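Local coordinates for protein kinase (Staphylococcus aureus subsp. aureus Mu50, PDB 3PY9), which is a membrane Ser/Thr kinase whose extracellular PASTA domains probably bind muropeptides of the cell wall, at residues Asp99-Gly113 and Asp130-Lys142. Numbering follows the deposited sequence.
With EU (europium ion), chain E.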
loop_
_atom_site.group_PDB
_atom_site.type_symbol
_atom_site.label_atom_id
_atom_site.label_comp_id
_atom_site.label_asym_id
_atom_site.label_seq_id
_atom_site.Cartn_x
_atom_site.Cartn_y
_atom_site.Cartn_z
ATOM N N ASP A 99 -26.506 -7.189 -5.636
ATOM C CA ASP A 99 -25.842 -7.654 -6.861
ATOM C C ASP A 99 -24.331 -7.376 -6.773
ATOM O O ASP A 99 -23.825 -6.418 -7.362
ATOM C CB ASP A 99 -26.476 -6.989 -8.102
ATOM C CG ASP A 99 -25.681 -7.225 -9.392
ATOM O OD1 ASP A 99 -24.870 -8.181 -9.452
ATOM O OD2 ASP A 99 -25.860 -6.452 -10.362
ATOM N N VAL A 100 -23.623 -8.205 -6.014
ATOM C CA VAL A 100 -22.206 -7.958 -5.747
ATOM C C VAL A 100 -21.374 -9.153 -6.147
ATOM O O VAL A 100 -21.609 -10.270 -5.696
ATOM C CB VAL A 100 -21.940 -7.583 -4.268
ATOM C CG1 VAL A 100 -20.486 -7.196 -4.065
ATOM C CG2 VAL A 100 -22.845 -6.427 -3.838
ATOM N N THR A 101 -20.411 -8.914 -7.026
ATOM C CA THR A 101 -19.483 -9.953 -7.433
ATOM C C THR A 101 -18.112 -9.716 -6.768
ATOM O O THR A 101 -17.650 -8.593 -6.695
ATOM C CB THR A 101 -19.387 -10.042 -8.969
ATOM O OG1 THR A 101 -19.207 -8.734 -9.506
ATOM C CG2 THR A 101 -20.685 -10.608 -9.558
ATOM N N ILE A 102 -17.507 -10.782 -6.247
ATOM C CA ILE A 102 -16.152 -10.742 -5.690
ATOM C C ILE A 102 -15.098 -11.236 -6.681
ATOM O O ILE A 102 -15.298 -12.213 -7.397
ATOM C CB ILE A 102 -16.013 -11.582 -4.401
ATOM C CG1 ILE A 102 -17.201 -11.355 -3.455
ATOM C CG2 ILE A 102 -14.620 -11.332 -3.715
ATOM C CD1 ILE A 102 -17.193 -10.015 -2.713
ATOM N N GLU A 103 -13.967 -10.535 -6.682
ATOM C CA GLU A 103 -12.763 -10.871 -7.446
ATOM C C GLU A 103 -11.598 -10.868 -6.479
ATOM O O GLU A 103 -11.393 -9.892 -5.749
ATOM C CB GLU A 103 -12.485 -9.770 -8.458
ATOM C CG GLU A 103 -13.568 -9.553 -9.453
ATOM C CD GLU A 103 -13.136 -10.008 -10.810
ATOM O OE1 GLU A 103 -11.945 -9.744 -11.125
ATOM O OE2 GLU A 103 -13.967 -10.622 -11.540
ATOM N N LYS A 104 -10.835 -11.950 -6.472
ATOM C CA LYS A 104 -9.684 -12.058 -5.590
ATOM C C LYS A 104 -8.415 -11.641 -6.319
ATOM O O LYS A 104 -8.148 -12.098 -7.434
ATOM C CB LYS A 104 -9.562 -13.474 -5.034
ATOM C CG LYS A 104 -10.756 -13.885 -4.175
ATOM C CD LYS A 104 -10.668 -15.330 -3.709
ATOM C CE LYS A 104 -11.564 -15.547 -2.481
ATOM N NZ LYS A 104 -11.572 -16.956 -1.982
ATOM N N VAL A 105 -7.648 -10.753 -5.695
ATOM C CA VAL A 105 -6.419 -10.265 -6.290
ATOM C C VAL A 105 -5.399 -10.147 -5.180
ATOM O O VAL A 105 -5.748 -9.959 -4.024
ATOM C CB VAL A 105 -6.602 -8.847 -6.965
ATOM C CG1 VAL A 105 -7.453 -8.930 -8.243
ATOM C CG2 VAL A 105 -7.189 -7.838 -5.997
ATOM N N TYR A 106 -4.135 -10.231 -5.539
ATOM C CA TYR A 106 -3.099 -9.888 -4.600
ATOM C C TYR A 106 -3.076 -8.388 -4.432
ATOM O O TYR A 106 -3.332 -7.637 -5.369
ATOM C CB TYR A 106 -1.750 -10.397 -5.088
ATOM C CG TYR A 106 -1.671 -11.897 -5.183
ATOM C CD1 TYR A 106 -1.552 -12.668 -4.043
ATOM C CD2 TYR A 106 -1.708 -12.540 -6.422
ATOM C CE1 TYR A 106 -1.462 -14.052 -4.116
ATOM C CE2 TYR A 106 -1.622 -13.934 -6.503
ATOM C CZ TYR A 106 -1.490 -14.668 -5.332
ATOM O OH TYR A 106 -1.405 -16.035 -5.375
ATOM N N ASN A 107 -2.752 -7.954 -3.226
ATOM C CA ASN A 107 -2.779 -6.531 -2.917
ATOM C C ASN A 107 -1.853 -6.209 -1.746
ATOM O O ASN A 107 -1.634 -7.078 -0.899
ATOM C CB ASN A 107 -4.207 -6.125 -2.612
ATOM C CG ASN A 107 -4.325 -4.682 -2.251
ATOM O OD1 ASN A 107 -4.541 -4.331 -1.086
ATOM N ND2 ASN A 107 -4.194 -3.825 -3.245
ATOM N N ASN A 108 -1.310 -4.982 -1.703
ATOM C CA ASN A 108 -0.348 -4.589 -0.638
ATOM C C ASN A 108 -0.834 -3.556 0.374
ATOM O O ASN A 108 -0.065 -3.128 1.254
ATOM C CB ASN A 108 1.013 -4.157 -1.214
ATOM C CG ASN A 108 0.940 -2.879 -2.041
ATOM O OD1 ASN A 108 -0.150 -2.370 -2.345
ATOM N ND2 ASN A 108 2.117 -2.362 -2.432
ATOM N N GLN A 109 -2.095 -3.169 0.246
ATOM C CA GLN A 109 -2.724 -2.204 1.140
ATOM C C GLN A 109 -3.647 -2.881 2.160
ATOM O O GLN A 109 -3.690 -2.456 3.313
ATOM C CB GLN A 109 -3.531 -1.176 0.329
ATOM C CG GLN A 109 -2.770 -0.598 -0.838
ATOM C CD GLN A 109 -3.676 -0.105 -1.943
ATOM O OE1 GLN A 109 -4.655 -0.766 -2.319
ATOM N NE2 GLN A 109 -3.352 1.064 -2.482
ATOM N N ALA A 110 -4.392 -3.909 1.731
ATOM C CA ALA A 110 -5.361 -4.581 2.598
ATOM C C ALA A 110 -4.923 -6.011 2.854
ATOM O O ALA A 110 -4.417 -6.663 1.944
ATOM C CB ALA A 110 -6.754 -4.537 1.983
ATOM N N PRO A 111 -5.107 -6.518 4.092
ATOM C CA PRO A 111 -4.639 -7.885 4.351
ATOM C C PRO A 111 -5.545 -8.954 3.710
ATOM O O PRO A 111 -6.672 -8.643 3.272
ATOM C CB PRO A 111 -4.651 -7.980 5.896
ATOM C CG PRO A 111 -4.968 -6.559 6.412
ATOM C CD PRO A 111 -5.728 -5.918 5.291
ATOM N N LYS A 112 -5.050 -10.189 3.633
ATOM C CA LYS A 112 -5.816 -11.294 3.069
ATOM C C LYS A 112 -7.227 -11.338 3.660
ATOM O O LYS A 112 -7.383 -11.254 4.884
ATOM C CB LYS A 112 -5.127 -12.646 3.307
ATOM C CG LYS A 112 -5.858 -13.784 2.617
ATOM C CD LYS A 112 -5.220 -15.126 2.843
ATOM C CE LYS A 112 -5.921 -16.162 1.974
ATOM N NZ LYS A 112 -4.918 -17.117 1.390
ATOM N N GLY A 113 -8.230 -11.443 2.789
ATOM C CA GLY A 113 -9.643 -11.482 3.203
ATOM C C GLY A 113 -10.340 -10.127 3.325
ATOM O O GLY A 113 -11.540 -10.064 3.628
ATOM N N ASP A 130 -29.711 -4.118 -10.530
ATOM C CA ASP A 130 -28.664 -4.369 -11.560
ATOM C C ASP A 130 -27.475 -3.416 -11.406
ATOM O O ASP A 130 -26.937 -2.903 -12.394
ATOM C CB ASP A 130 -29.241 -4.360 -12.994
ATOM C CG ASP A 130 -28.317 -5.052 -14.026
ATOM O OD1 ASP A 130 -27.690 -6.086 -13.712
ATOM O OD2 ASP A 130 -28.236 -4.564 -15.175
ATOM N N SER A 131 -27.066 -3.209 -10.155
ATOM C CA SER A 131 -26.021 -2.233 -9.801
ATOM C C SER A 131 -24.611 -2.651 -10.243
ATOM O O SER A 131 -23.700 -1.809 -10.337
ATOM C CB SER A 131 -26.042 -1.930 -8.289
ATOM O OG SER A 131 -26.265 -3.102 -7.508
ATOM N N ASN A 132 -24.450 -3.947 -10.514
ATOM C CA ASN A 132 -23.169 -4.540 -10.906
ATOM C C ASN A 132 -22.010 -4.032 -10.048
ATOM O O ASN A 132 -21.054 -3.467 -10.578
ATOM C CB ASN A 132 -22.855 -4.294 -12.399
ATOM C CG ASN A 132 -24.044 -4.556 -13.313
ATOM O OD1 ASN A 132 -24.606 -5.656 -13.341
ATOM N ND2 ASN A 132 -24.411 -3.546 -14.093
ATOM N N ILE A 133 -22.099 -4.195 -8.728
ATOM C CA ILE A 133 -20.952 -3.856 -7.881
ATOM C C ILE A 133 -19.936 -4.987 -7.995
ATOM O O ILE A 133 -20.300 -6.171 -8.005
ATOM C CB ILE A 133 -21.273 -3.685 -6.370
ATOM C CG1 ILE A 133 -22.602 -2.949 -6.110
ATOM C CG2 ILE A 133 -20.089 -3.026 -5.661
ATOM C CD1 ILE A 133 -22.536 -1.462 -6.138
ATOM N N LYS A 134 -18.666 -4.606 -8.110
ATOM C CA LYS A 134 -17.573 -5.546 -8.013
ATOM C C LYS A 134 -16.673 -5.149 -6.853
ATOM O O LYS A 134 -16.295 -3.982 -6.707
ATOM C CB LYS A 134 -16.813 -5.572 -9.325
ATOM C CG LYS A 134 -15.944 -6.781 -9.531
ATOM C CD LYS A 134 -15.490 -6.855 -10.980
ATOM C CE LYS A 134 -16.581 -7.418 -11.897
ATOM N NZ LYS A 134 -16.758 -8.902 -11.688
ATOM N N LEU A 135 -16.366 -6.119 -6.004
ATOM C CA LEU A 135 -15.491 -5.899 -4.887
ATOM C C LEU A 135 -14.234 -6.719 -5.103
ATOM O O LEU A 135 -14.301 -7.878 -5.565
ATOM C CB LEU A 135 -16.161 -6.302 -3.560
ATOM C CG LEU A 135 -17.386 -5.502 -3.067
ATOM C CD1 LEU A 135 -17.725 -5.893 -1.649
ATOM C CD2 LEU A 135 -17.230 -3.966 -3.146
ATOM N N TYR A 136 -13.099 -6.115 -4.768
ATOM C CA TYR A 136 -11.819 -6.741 -4.987
ATOM C C TYR A 136 -11.276 -7.127 -3.633
ATOM O O TYR A 136 -10.904 -6.267 -2.827
ATOM C CB TYR A 136 -10.875 -5.790 -5.720
ATOM C CG TYR A 136 -11.310 -5.478 -7.143
ATOM C CD1 TYR A 136 -10.803 -6.199 -8.214
ATOM C CD2 TYR A 136 -12.238 -4.469 -7.410
ATOM C CE1 TYR A 136 -11.192 -5.916 -9.511
ATOM C CE2 TYR A 136 -12.630 -4.181 -8.708
ATOM C CZ TYR A 136 -12.101 -4.912 -9.750
ATOM O OH TYR A 136 -12.471 -4.645 -11.053
ATOM N N GLU A 137 -11.264 -8.431 -3.382
ATOM C CA GLU A 137 -10.871 -8.958 -2.090
ATOM C C GLU A 137 -9.396 -9.267 -2.135
ATOM O O GLU A 137 -8.958 -9.939 -3.054
ATOM C CB GLU A 137 -11.642 -10.246 -1.810
ATOM C CG GLU A 137 -11.396 -10.844 -0.450
ATOM C CD GLU A 137 -12.014 -12.212 -0.302
ATOM O OE1 GLU A 137 -12.748 -12.639 -1.209
ATOM O OE2 GLU A 137 -11.761 -12.877 0.717
ATOM N N SER A 138 -8.644 -8.807 -1.136
ATOM C CA SER A 138 -7.200 -9.050 -1.088
ATOM C C SER A 138 -6.856 -10.519 -0.809
ATOM O O SER A 138 -7.446 -11.148 0.056
ATOM C CB SER A 138 -6.543 -8.172 -0.014
ATOM O OG SER A 138 -5.147 -8.453 0.066
ATOM N N LEU A 139 -5.888 -11.047 -1.534
ATOM C CA LEU A 139 -5.301 -12.335 -1.185
ATOM C C LEU A 139 -4.010 -12.125 -0.397
ATOM O O LEU A 139 -3.224 -13.052 -0.255
ATOM C CB LEU A 139 -5.008 -13.168 -2.443
ATOM C CG LEU A 139 -6.163 -13.694 -3.300
ATOM C CD1 LEU A 139 -5.660 -14.211 -4.614
ATOM C CD2 LEU A 139 -6.940 -14.782 -2.563
ATOM N N GLY A 140 -3.806 -10.905 0.105
ATOM C CA GLY A 140 -2.515 -10.494 0.673
ATOM C C GLY A 140 -1.495 -10.289 -0.429
ATOM O O GLY A 140 -1.827 -10.393 -1.621
ATOM N N ILE A 141 -0.244 -9.994 -0.049
ATOM C CA ILE A 141 0.820 -9.842 -1.031
ATOM C C ILE A 141 1.209 -11.207 -1.597
ATOM O O ILE A 141 1.200 -12.204 -0.877
ATOM C CB ILE A 141 2.058 -9.126 -0.442
ATOM C CG1 ILE A 141 1.692 -7.674 -0.087
ATOM C CG2 ILE A 141 3.194 -9.151 -1.435
ATOM C CD1 ILE A 141 2.751 -6.906 0.712
ATOM N N LYS A 142 1.520 -11.243 -2.892
ATOM C CA LYS A 142 2.015 -12.442 -3.526
ATOM C C LYS A 142 3.229 -12.960 -2.738
ATOM O O LYS A 142 4.153 -12.181 -2.429
ATOM C CB LYS A 142 2.377 -12.141 -4.986
ATOM C CG LYS A 142 3.172 -13.230 -5.708
ATOM C CD LYS A 142 2.316 -14.434 -6.075
ATOM C CE LYS A 142 3.199 -15.614 -6.395
ATOM N NZ LYS A 142 2.518 -16.716 -7.090
HETATM EU EU EU E . -26.208 -7.559 -12.480
HETATM O O HOH W 1 -28.654 -4.832 -5.730
HETATM O O HOH W 2 -21.939 -7.468 -9.914
HETATM O O HOH W 3 -3.403 -15.849 -0.780
#
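Ser138 OG donates to Ala110 O across the contact at 2.7 Å. Set anti to the backbone N (chi1 178°), the same hydroxyl also accepts from Gly140 N, an ST turn; Ser138 O takes Gly113 N at 2.9 Å. The Tyr106 ring is clasped on both faces: Leu139 CD1 sits over its centre, 4.2 Å from the ring centroid, Lys142 CB lies toward the rim of the opposite face, and Gly140 O meets the edge in plane.

Toward the other end, Lys134 bends back over Thr101, placing NZ 3.3 Å from Glu103 OE2 in a salt bridge that arrives above the carboxylate plane; a weak bond to Thr101 OG1 adds to it. Beside them, strands 100-105 and 133-138 pair in parallel from Val100-Ile133 to Val105-Ser138. Val100 CG1 packs 3.7 Å from Leu135 CG, both residues resting on Leu92 of helix 85-93. Beyond the strands, Asp99 OD2 and Asp130 OD1 each bind europium at 2.4 Å; Asn132 also belongs to the site, and its backbone N donates to Asp99 OD2 from above the carboxylate plane.

Further out, Asn107 OD1 accepts from Gln109 N, an Asx turn, and from Ala110 N, extending it to an Asx motif; both bonds hold the backbone beside the carbonyl that takes the Ser138 hydroxyl. Strand 115-118 flanks 133-138 on its other side, making it the central strand of this PASTA-domain sheet. Glu137 OE1, buried without a partner and 4.5 Å from Lys104 NZ, probably feels that charge, whereas europium bridges the Asp99 and Asp130 carboxylates by direct coordination and probably offsets their repulsion.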